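Long-range contacts in protein K7 (Vaccinia virus WR, PDB 3JRV), which acts as a Bcl-2-like virulence factor, binding host DDX3 to suppress interferon-beta induction and binding TRAF6 and IRAK2 to prevent NF-kappa-B activation: residues A10-V15 and I34-H39; C21-I26 and N136-I141; I27-E32 and R52-L57. One frame throughout, in Å; residues are numbered along the deposited sequence.

Contact 1 of 3, residues A10-V15 and I34-H39; sequences AVFYFV and ITWRNH
F12 and A10 come up to helix 26-42 from an irregular piece of chain: the CA of F12 lies 7.4 Å from the CA of W36, and the CA of A10 8.5 Å from the CA of H39. No hydrogen bond joins 10-15 to 34-39, so the contact is made by side chains, and F12 does most of the work. Its phenyl ring belongs to an aromatic cluster with W36 and H39, which lie about one helical turn apart, and it plays a different part toward each. To W36 it offers a face. The indole comes edge-on, with CD1 above the centre of the F12 ring, in a T-shaped pair whose planes stand at 74°. To H39 it offers an edge: F12 CE2 sits over the middle of the imidazole, 3.6 Å above its plane, with the two rings turned by 64°. In both W36 (chi1 -179°) and H39, CG is anti to the backbone N, which starts each ring on the side of the helix where F12 lies.

The F12 ring also reaches the helix backbone, its CE1 lying 3.5 Å from W36 CA, while T35 CG2 meets the ring edge 3.9 Å from CE1. Smaller contacts extend the patch at both ends of the loop segment. A10 CB rests 4.0 Å from H39 NE2, and V15 CG2 approaches W36 NE1 to 3.7 Å, its side chain crossing the indole at about a right angle.

Beyond this layer, W36 makes another edge-to-face pair with Y54 of helix 52-58. I34, R37 and N38 pack on helix 95-114, where R37 forms salt bridges with E110 and, from helix 60-68, D61. I34, T35 and N38 also pack against aromatic side-chain surface of the bound DDX3 peptide, so the N-terminal loop and the peptide share this helix.

Contact 2 of 3, residues C21-I26 and N136-I141; sequences CSRDSI and NINILI
R23 and N138 make the polar link between the turn leading into helix 26-42 and helix 134-148, the C-terminal helix of this all-helical, Bcl-2-like domain. R23 NE gives N138 OD1 a hydrogen bond of 2.8 Å with an N-H...O angle of 167°. The oxygen lies in the guanidinium plane, and the donor reaches it at a C=O...N angle of 141°, tilted a little from the plane of the amide. R23 NH2 adds a weak, longer bond of 3.3 Å to the same N138 OD1, so one carbonyl oxygen takes two N-H groups of the arginine. NH2 also forms a salt bridge with D134. The R23 chain bends at chi3 (-65°), the torsion that sets NE and so turns the donor toward N138 OD1.

The face of the guanidinium is used as well: I137 CG2 lies over it, offset toward the rim and 3.7 Å from R23 NH2. I26 continues the apolar layer inward. Its CG2 touches L140 CD2 at 3.7 Å, and its CD1 touches I141 CB at 3.8 Å. At the outer end, I141 CD1 packs against the peptide link of S22 and R23, 3.5 Å from R23 N.

Several backbone N-H groups are paired within their own segments: S25 N to S22 O, I26 N to R23 O, L140 N to N136 O and I141 N to I137 O. N136 ND2 is held by the carbonyls of V92 and L131.

The chemistry is thus a polar rim above a buried isoleucine-leucine layer. A cation near the amino end of helix 134-148 would probably be unfavourable alone, and D134 is placed to offset it.

Contact 3 of 3, residues I27-E32 and R52-L57; sequences IDLIDE and RLYKEL
E32 OE2 accepts a hydrogen bond of 2.7 Å from Y54 OH and a second bond from the backbone N of F14, while E32 OE1 takes the backbone N of Y13. The tyrosine uses the anti lone pair of OE2, the one directed away from OE1, and the carboxylate and ring planes stand 57° apart. E32 gets there by an extended chain, with CG anti to the backbone N (chi1 172°).

Beside this bond helices 26-42 and 52-58 meet through leucines. The axes of segments 27-32 and 52-57 pass 11.6 Å apart at a crossing angle of -70°, a gap bridged by side-chain ends. L29 is central: it meets L53 and L57 tip to tip, its CD1 lying 3.8 Å from L53 CD2 and close to L57 CD1. The same L29 CD1 sits 4.0 Å from Y54 CE1, at the ring edge. I30 CD1 adds a contact with L57 CD2 at 4.0 Å.

With two backbone N-H groups and a phenol directed at it, the carboxylate is probably kept ionised despite its partial burial. D28 and D31 of helix 26-42 instead form salt bridges to basic side chains of the bound peptide, which separates the acids holding the fold from those holding DDX3.

From the N terminus, the chain first runs along 10-15, and contact 1 closes a loop when helix 26-42 brings 34-39 back to it. Before that happens, 21-26 has opened the much longer loop of contact 2, closed only by helix 134-148. Contact 1 therefore crosses contact 2, and it crosses contact 3 too, since 27-32 lies inside its loop and 52-57 beyond it. Contact 3 is nested within contact 2. All three draw on helix 26-42 or the turn leading into it. F14 touches S25, F14 and Y13 bond to E32, W36 packs on Y54, and L140 and I137 pack on I30 and I27, so N-terminal loop, helix 52-58 and C-terminal helix join around one element.

Contact 1 of 3, residues A10-V15 and I34-H39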
loop_
_atom_site.group_PDB
_atom_site.type_symbol
_atom_site.label_atom_id
_atom_site.label_comp_id
_atom_site.label_asym_id
_atom_site.label_seq_id
_atom_site.Cartn_x
_atom_site.Cartn_y
_atom_site.Cartn_z
ATOM N N ALA A 10 -11.969 -9.828 -7.026
ATOM C CA ALA A 10 -11.094 -8.724 -7.409
ATOM C C ALA A 10 -9.875 -9.287 -8.153
ATOM O O ALA A 10 -9.370 -10.348 -7.818
ATOM C CB ALA A 10 -10.615 -7.964 -6.187
ATOM N N VAL A 11 -9.433 -8.583 -9.186
ATOM C CA VAL A 11 -8.303 -9.042 -9.989
ATOM C C VAL A 11 -7.053 -8.245 -9.607
ATOM O O VAL A 11 -7.100 -7.006 -9.462
ATOM C CB VAL A 11 -8.606 -8.835 -11.492
ATOM C CG1 VAL A 11 -7.461 -9.362 -12.358
ATOM C CG2 VAL A 11 -9.919 -9.518 -11.909
ATOM N N PHE A 12 -5.937 -8.946 -9.412
ATOM C CA PHE A 12 -4.693 -8.292 -9.051
ATOM C C PHE A 12 -3.689 -8.505 -10.166
ATOM O O PHE A 12 -3.157 -9.604 -10.316
ATOM C CB PHE A 12 -4.195 -8.881 -7.726
ATOM C CG PHE A 12 -5.146 -8.642 -6.611
ATOM C CD1 PHE A 12 -5.071 -7.471 -5.895
ATOM C CD2 PHE A 12 -6.156 -9.546 -6.315
ATOM C CE1 PHE A 12 -5.952 -7.154 -4.901
ATOM C CE2 PHE A 12 -7.062 -9.252 -5.285
ATOM C CZ PHE A 12 -6.981 -8.024 -4.610
ATOM N N TYR A 13 -3.530 -7.487 -10.999
ATOM C CA TYR A 13 -2.754 -7.607 -12.224
ATOM C C TYR A 13 -1.258 -7.703 -11.987
ATOM O O TYR A 13 -0.536 -8.223 -12.863
ATOM C CB TYR A 13 -3.027 -6.397 -13.100
ATOM C CG TYR A 13 -4.445 -6.388 -13.599
ATOM C CD1 TYR A 13 -4.828 -7.163 -14.705
ATOM C CD2 TYR A 13 -5.409 -5.614 -12.960
ATOM C CE1 TYR A 13 -6.143 -7.172 -15.124
ATOM C CE2 TYR A 13 -6.715 -5.588 -13.409
ATOM C CZ TYR A 13 -7.072 -6.353 -14.491
ATOM O OH TYR A 13 -8.397 -6.336 -14.898
ATOM N N PHE A 14 -0.778 -7.220 -10.830
ATOM C CA PHE A 14 0.664 -7.219 -10.602
ATOM C C PHE A 14 1.156 -8.292 -9.642
ATOM O O PHE A 14 2.375 -8.383 -9.364
ATOM C CB PHE A 14 1.107 -5.860 -10.046
ATOM C CG PHE A 14 0.851 -4.698 -10.980
ATOM C CD1 PHE A 14 1.839 -4.267 -11.859
ATOM C CD2 PHE A 14 -0.357 -4.005 -10.929
ATOM C CE1 PHE A 14 1.615 -3.140 -12.688
ATOM C CE2 PHE A 14 -0.601 -2.912 -11.755
ATOM C CZ PHE A 14 0.363 -2.501 -12.657
ATOM N N VAL A 15 0.226 -9.088 -9.102
ATOM C CA VAL A 15 0.530 -9.999 -7.994
ATOM C C VAL A 15 1.668 -10.979 -8.248
ATOM O O VAL A 15 2.404 -11.282 -7.300
ATOM C CB VAL A 15 -0.738 -10.734 -7.523
ATOM C CG1 VAL A 15 -1.295 -11.678 -8.617
ATOM C CG2 VAL A 15 -0.477 -11.550 -6.245
ATOM N N ILE A 34 -2.166 -2.211 -1.952
ATOM C CA ILE A 34 -2.780 -1.886 -0.660
ATOM C C ILE A 34 -4.109 -2.655 -0.501
ATOM O O ILE A 34 -4.415 -3.202 0.590
ATOM C CB ILE A 34 -2.996 -0.349 -0.535
ATOM C CG1 ILE A 34 -1.616 0.361 -0.477
ATOM C CG2 ILE A 34 -3.919 -0.039 0.674
ATOM C CD1 ILE A 34 -0.693 -0.131 0.654
ATOM N N THR A 35 -4.863 -2.779 -1.587
ATOM C CA THR A 35 -6.067 -3.640 -1.519
ATOM C C THR A 35 -5.719 -5.115 -1.257
ATOM O O THR A 35 -6.308 -5.791 -0.405
ATOM C CB THR A 35 -6.847 -3.548 -2.815
ATOM O OG1 THR A 35 -7.350 -2.217 -2.948
ATOM C CG2 THR A 35 -7.982 -4.604 -2.832
ATOM N N TRP A 36 -4.687 -5.616 -1.926
ATOM C CA TRP A 36 -4.290 -7.000 -1.771
ATOM C C TRP A 36 -3.937 -7.335 -0.301
ATOM O O TRP A 36 -4.244 -8.430 0.172
ATOM C CB TRP A 36 -3.108 -7.284 -2.718
ATOM C CG TRP A 36 -2.632 -8.719 -2.654
ATOM C CD1 TRP A 36 -3.148 -9.802 -3.365
ATOM C CD2 TRP A 36 -1.487 -9.218 -1.954
ATOM N NE1 TRP A 36 -2.411 -10.937 -3.101
ATOM C CE2 TRP A 36 -1.380 -10.608 -2.249
ATOM C CE3 TRP A 36 -0.508 -8.615 -1.131
ATOM C CZ2 TRP A 36 -0.342 -11.406 -1.734
ATOM C CZ3 TRP A 36 0.522 -9.415 -0.604
ATOM C CH2 TRP A 36 0.600 -10.798 -0.916
ATOM N N ARG A 37 -3.265 -6.429 0.423
ATOM C CA ARG A 37 -2.883 -6.747 1.818
ATOM C C ARG A 37 -4.147 -6.948 2.692
ATOM O O ARG A 37 -4.068 -7.605 3.717
ATOM C CB ARG A 37 -2.020 -5.607 2.416
ATOM C CG ARG A 37 -0.606 -5.572 1.720
ATOM C CD ARG A 37 0.225 -6.845 2.023
ATOM N NE ARG A 37 0.450 -7.035 3.465
ATOM C CZ ARG A 37 1.449 -6.494 4.177
ATOM N NH1 ARG A 37 2.315 -5.643 3.622
ATOM N NH2 ARG A 37 1.530 -6.726 5.495
ATOM N N ASN A 38 -5.275 -6.358 2.303
ATOM C CA ASN A 38 -6.586 -6.639 2.977
ATOM C C ASN A 38 -7.191 -7.940 2.449
ATOM O O ASN A 38 -7.578 -8.840 3.213
ATOM C CB ASN A 38 -7.543 -5.471 2.707
ATOM C CG ASN A 38 -8.908 -5.700 3.317
ATOM O OD1 ASN A 38 -9.832 -6.168 2.629
ATOM N ND2 ASN A 38 -9.052 -5.372 4.582
ATOM N N HIS A 39 -7.289 -8.012 1.130
ATOM C CA HIS A 39 -7.963 -9.125 0.447
ATOM C C HIS A 39 -7.369 -10.478 0.788
ATOM O O HIS A 39 -8.107 -11.463 0.957
ATOM C CB HIS A 39 -7.879 -8.863 -1.062
ATOM C CG HIS A 39 -8.712 -9.791 -1.893
ATOM N ND1 HIS A 39 -8.248 -11.016 -2.314
ATOM C CD2 HIS A 39 -9.914 -9.603 -2.494
ATOM C CE1 HIS A 39 -9.161 -11.576 -3.095
ATOM N NE2 HIS A 39 -10.153 -10.715 -3.264
#

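Contact 2 of 3, residues C21-I26 and N136-I141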
loop_
_atom_site.group_PDB
_atom_site.type_symbol
_atom_site.label_atom_id
_atom_site.label_comp_id
_atom_site.label_asym_id
_atom_site.label_seq_id
_atom_site.Cartn_x
_atom_site.Cartn_y
_atom_site.Cartn_z
ATOM N N CYS A 21 8.474 -1.576 -15.035
ATOM C CA CYS A 21 9.305 -0.615 -15.761
ATOM C C CYS A 21 8.500 0.382 -16.568
ATOM O O CYS A 21 8.978 0.890 -17.603
ATOM C CB CYS A 21 10.278 -1.356 -16.670
ATOM S SG CYS A 21 9.347 -2.279 -17.874
ATOM N N SER A 22 7.354 0.771 -16.015
ATOM C CA SER A 22 6.510 1.829 -16.597
ATOM C C SER A 22 6.069 2.716 -15.478
ATOM O O SER A 22 5.390 2.253 -14.551
ATOM C CB SER A 22 5.254 1.292 -17.281
ATOM O OG SER A 22 5.614 0.497 -18.383
ATOM N N ARG A 23 6.447 3.991 -15.530
ATOM C CA ARG A 23 6.017 4.878 -14.453
ATOM C C ARG A 23 4.510 5.093 -14.462
ATOM O O ARG A 23 3.919 5.358 -13.401
ATOM C CB ARG A 23 6.827 6.206 -14.438
ATOM C CG ARG A 23 6.444 7.158 -15.510
ATOM C CD ARG A 23 7.408 8.353 -15.525
ATOM N NE ARG A 23 7.334 9.165 -14.309
ATOM C CZ ARG A 23 6.306 9.948 -13.979
ATOM N NH1 ARG A 23 5.234 9.999 -14.763
ATOM N NH2 ARG A 23 6.335 10.671 -12.852
ATOM N N ASP A 24 3.863 4.885 -15.613
ATOM C CA ASP A 24 2.432 5.118 -15.699
ATOM C C ASP A 24 1.637 3.987 -15.043
ATOM O O ASP A 24 0.407 4.055 -14.986
ATOM C CB ASP A 24 1.972 5.325 -17.151
ATOM C CG ASP A 24 2.364 6.714 -17.705
ATOM O OD1 ASP A 24 2.729 7.662 -16.939
ATOM O OD2 ASP A 24 2.363 6.824 -18.956
ATOM N N SER A 25 2.334 2.965 -14.554
ATOM C CA SER A 25 1.686 1.857 -13.842
ATOM C C SER A 25 1.841 1.943 -12.329
ATOM O O SER A 25 1.286 1.133 -11.611
ATOM C CB SER A 25 2.222 0.509 -14.338
ATOM O OG SER A 25 1.764 0.295 -15.660
ATOM N N ILE A 26 2.603 2.926 -11.856
ATOM C CA ILE A 26 2.980 2.968 -10.456
ATOM C C ILE A 26 1.779 3.212 -9.536
ATOM O O ILE A 26 1.640 2.521 -8.516
ATOM C CB ILE A 26 4.114 4.007 -10.199
ATOM C CG1 ILE A 26 5.443 3.467 -10.716
ATOM C CG2 ILE A 26 4.236 4.348 -8.704
ATOM C CD1 ILE A 26 6.099 2.361 -9.855
ATOM N N ASN A 136 7.384 11.533 -6.325
ATOM C CA ASN A 136 7.285 10.314 -5.550
ATOM C C ASN A 136 7.192 9.079 -6.449
ATOM O O ASN A 136 7.715 8.027 -6.134
ATOM C CB ASN A 136 6.116 10.384 -4.553
ATOM C CG ASN A 136 6.476 11.239 -3.344
ATOM O OD1 ASN A 136 7.671 11.427 -3.057
ATOM N ND2 ASN A 136 5.482 11.726 -2.620
ATOM N N ILE A 137 6.435 9.201 -7.534
ATOM C CA ILE A 137 6.402 8.137 -8.555
ATOM C C ILE A 137 7.806 7.806 -9.037
ATOM O O ILE A 137 8.194 6.637 -9.091
ATOM C CB ILE A 137 5.501 8.512 -9.741
ATOM C CG1 ILE A 137 4.055 8.532 -9.261
ATOM C CG2 ILE A 137 5.733 7.531 -10.926
ATOM C CD1 ILE A 137 3.099 9.066 -10.320
ATOM N N ASN A 138 8.592 8.851 -9.316
ATOM C CA ASN A 138 9.952 8.621 -9.771
ATOM C C ASN A 138 10.847 7.984 -8.707
ATOM O O ASN A 138 11.618 7.071 -9.014
ATOM C CB ASN A 138 10.544 9.918 -10.293
ATOM C CG ASN A 138 9.941 10.292 -11.663
ATOM O OD1 ASN A 138 9.388 9.427 -12.377
ATOM N ND2 ASN A 138 10.005 11.559 -12.015
ATOM N N ILE A 139 10.716 8.452 -7.459
ATOM C CA ILE A 139 11.492 7.884 -6.366
ATOM C C ILE A 139 11.188 6.367 -6.314
ATOM O O ILE A 139 12.082 5.538 -6.180
ATOM C CB ILE A 139 11.140 8.543 -5.025
ATOM C CG1 ILE A 139 11.767 9.948 -4.982
ATOM C CG2 ILE A 139 11.662 7.674 -3.840
ATOM C CD1 ILE A 139 11.206 10.812 -3.895
ATOM N N LEU A 140 9.906 6.035 -6.309
ATOM C CA LEU A 140 9.492 4.644 -6.152
ATOM C C LEU A 140 9.960 3.772 -7.318
ATOM O O LEU A 140 10.560 2.716 -7.114
ATOM C CB LEU A 140 7.983 4.545 -5.956
ATOM C CG LEU A 140 7.489 3.102 -5.777
ATOM C CD1 LEU A 140 8.193 2.408 -4.607
ATOM C CD2 LEU A 140 5.967 3.089 -5.639
ATOM N N ILE A 141 9.733 4.220 -8.544
ATOM C CA ILE A 141 10.077 3.323 -9.667
ATOM C C ILE A 141 11.590 3.150 -9.807
ATOM O O ILE A 141 12.049 2.063 -10.105
ATOM C CB ILE A 141 9.453 3.739 -10.999
ATOM C CG1 ILE A 141 9.646 2.600 -12.004
ATOM C CG2 ILE A 141 10.045 5.049 -11.515
ATOM C CD1 ILE A 141 8.723 2.765 -13.214
#

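Contact 3 of 3, residues I27-E32 and R52-L57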
loop_
_atom_site.group_PDB
_atom_site.type_symbol
_atom_site.label_atom_id
_atom_site.label_comp_id
_atom_site.label_asym_id
_atom_site.label_seq_id
_atom_site.Cartn_x
_atom_site.Cartn_y
_atom_site.Cartn_z
ATOM N N ILE A 27 0.926 4.162 -9.893
ATOM C CA ILE A 27 -0.282 4.420 -9.072
ATOM C C ILE A 27 -1.179 3.180 -9.023
ATOM O O ILE A 27 -1.681 2.801 -7.946
ATOM C CB ILE A 27 -1.043 5.674 -9.547
ATOM C CG1 ILE A 27 -0.181 6.894 -9.230
ATOM C CG2 ILE A 27 -2.423 5.806 -8.837
ATOM C CD1 ILE A 27 -0.782 8.238 -9.679
ATOM N N ASP A 28 -1.389 2.558 -10.181
ATOM C CA ASP A 28 -2.227 1.352 -10.219
ATOM C C ASP A 28 -1.627 0.271 -9.330
ATOM O O ASP A 28 -2.366 -0.452 -8.622
ATOM C CB ASP A 28 -2.352 0.808 -11.648
ATOM C CG ASP A 28 -3.169 1.701 -12.556
ATOM O OD1 ASP A 28 -4.092 2.424 -12.098
ATOM O OD2 ASP A 28 -2.824 1.751 -13.755
ATOM N N LEU A 29 -0.303 0.115 -9.375
ATOM C CA LEU A 29 0.360 -0.918 -8.599
ATOM C C LEU A 29 0.145 -0.653 -7.087
ATOM O O LEU A 29 -0.174 -1.557 -6.310
ATOM C CB LEU A 29 1.880 -0.842 -8.890
ATOM C CG LEU A 29 2.739 -1.650 -7.918
ATOM C CD1 LEU A 29 2.451 -3.154 -7.906
ATOM C CD2 LEU A 29 4.290 -1.383 -8.143
ATOM N N ILE A 30 0.366 0.573 -6.625
ATOM C CA ILE A 30 0.261 0.799 -5.183
ATOM C C ILE A 30 -1.197 0.658 -4.748
ATOM O O ILE A 30 -1.463 0.052 -3.697
ATOM C CB ILE A 30 0.782 2.212 -4.853
ATOM C CG1 ILE A 30 2.303 2.259 -5.141
ATOM C CG2 ILE A 30 0.454 2.575 -3.391
ATOM C CD1 ILE A 30 3.120 1.271 -4.309
ATOM N N ASP A 31 -2.137 1.149 -5.556
ATOM C CA ASP A 31 -3.558 1.019 -5.223
ATOM C C ASP A 31 -3.886 -0.473 -5.069
ATOM O O ASP A 31 -4.473 -0.898 -4.065
ATOM C CB ASP A 31 -4.377 1.586 -6.387
ATOM C CG ASP A 31 -5.860 1.626 -6.120
ATOM O OD1 ASP A 31 -6.267 1.386 -4.950
ATOM O OD2 ASP A 31 -6.629 1.930 -7.087
ATOM N N GLU A 32 -3.517 -1.277 -6.072
ATOM C CA GLU A 32 -3.849 -2.707 -6.026
ATOM C C GLU A 32 -3.206 -3.399 -4.826
ATOM O O GLU A 32 -3.812 -4.292 -4.212
ATOM C CB GLU A 32 -3.445 -3.384 -7.355
ATOM C CG GLU A 32 -3.547 -4.835 -7.412
ATOM C CD GLU A 32 -3.006 -5.319 -8.740
ATOM O OE1 GLU A 32 -3.612 -4.968 -9.801
ATOM O OE2 GLU A 32 -1.938 -5.976 -8.680
ATOM N N ARG A 52 8.301 -11.007 -6.989
ATOM C CA ARG A 52 9.345 -10.174 -6.374
ATOM C C ARG A 52 8.906 -8.730 -6.194
ATOM O O ARG A 52 9.401 -8.066 -5.289
ATOM C CB ARG A 52 10.694 -10.266 -7.137
ATOM C CG ARG A 52 11.331 -11.670 -7.081
ATOM C CD ARG A 52 12.695 -11.740 -7.805
ATOM N NE ARG A 52 13.691 -11.029 -6.998
ATOM C CZ ARG A 52 14.654 -10.229 -7.465
ATOM N NH1 ARG A 52 14.797 -10.016 -8.764
ATOM N NH2 ARG A 52 15.484 -9.623 -6.623
ATOM N N LEU A 53 8.026 -8.220 -7.071
ATOM C CA LEU A 53 7.573 -6.830 -6.981
ATOM C C LEU A 53 6.760 -6.607 -5.693
ATOM O O LEU A 53 7.064 -5.722 -4.879
ATOM C CB LEU A 53 6.772 -6.459 -8.225
ATOM C CG LEU A 53 6.142 -5.065 -8.277
ATOM C CD1 LEU A 53 7.226 -3.987 -8.103
ATOM C CD2 LEU A 53 5.348 -4.924 -9.579
ATOM N N TYR A 54 5.734 -7.427 -5.494
ATOM C CA TYR A 54 4.973 -7.374 -4.224
ATOM C C TYR A 54 5.866 -7.615 -3.024
ATOM O O TYR A 54 5.723 -6.927 -2.016
ATOM C CB TYR A 54 3.840 -8.404 -4.235
ATOM C CG TYR A 54 2.528 -7.877 -4.745
ATOM C CD1 TYR A 54 2.449 -6.948 -5.773
ATOM C CD2 TYR A 54 1.331 -8.443 -4.282
ATOM C CE1 TYR A 54 1.209 -6.553 -6.322
ATOM C CE2 TYR A 54 0.111 -8.016 -4.768
ATOM C CZ TYR A 54 0.035 -7.060 -5.755
ATOM O OH TYR A 54 -1.214 -6.768 -6.235
ATOM N N LYS A 55 6.781 -8.576 -3.098
ATOM C CA LYS A 55 7.705 -8.833 -1.960
ATOM C C LYS A 55 8.507 -7.561 -1.643
ATOM O O LYS A 55 8.717 -7.243 -0.472
ATOM C CB LYS A 55 8.610 -10.040 -2.251
ATOM C CG LYS A 55 7.825 -11.354 -2.088
ATOM C CD LYS A 55 8.684 -12.555 -2.394
ATOM C CE LYS A 55 7.858 -13.824 -2.305
ATOM N NZ LYS A 55 8.525 -14.850 -3.136
ATOM N N GLU A 56 8.966 -6.834 -2.680
ATOM C CA GLU A 56 9.683 -5.585 -2.412
ATOM C C GLU A 56 8.806 -4.575 -1.693
ATOM O O GLU A 56 9.267 -3.912 -0.746
ATOM C CB GLU A 56 10.196 -4.933 -3.702
ATOM C CG GLU A 56 11.573 -5.339 -4.166
ATOM C CD GLU A 56 12.649 -5.499 -3.091
ATOM O OE1 GLU A 56 13.062 -4.579 -2.317
ATOM O OE2 GLU A 56 13.228 -6.577 -3.156
ATOM N N LEU A 57 7.547 -4.444 -2.128
ATOM C CA LEU A 57 6.610 -3.518 -1.456
ATOM C C LEU A 57 6.378 -3.963 -0.019
ATOM O O LEU A 57 6.269 -3.092 0.875
ATOM C CB LEU A 57 5.265 -3.399 -2.210
ATOM C CG LEU A 57 5.456 -2.865 -3.654
ATOM C CD1 LEU A 57 4.058 -2.874 -4.331
ATOM C CD2 LEU A 57 5.989 -1.460 -3.591
#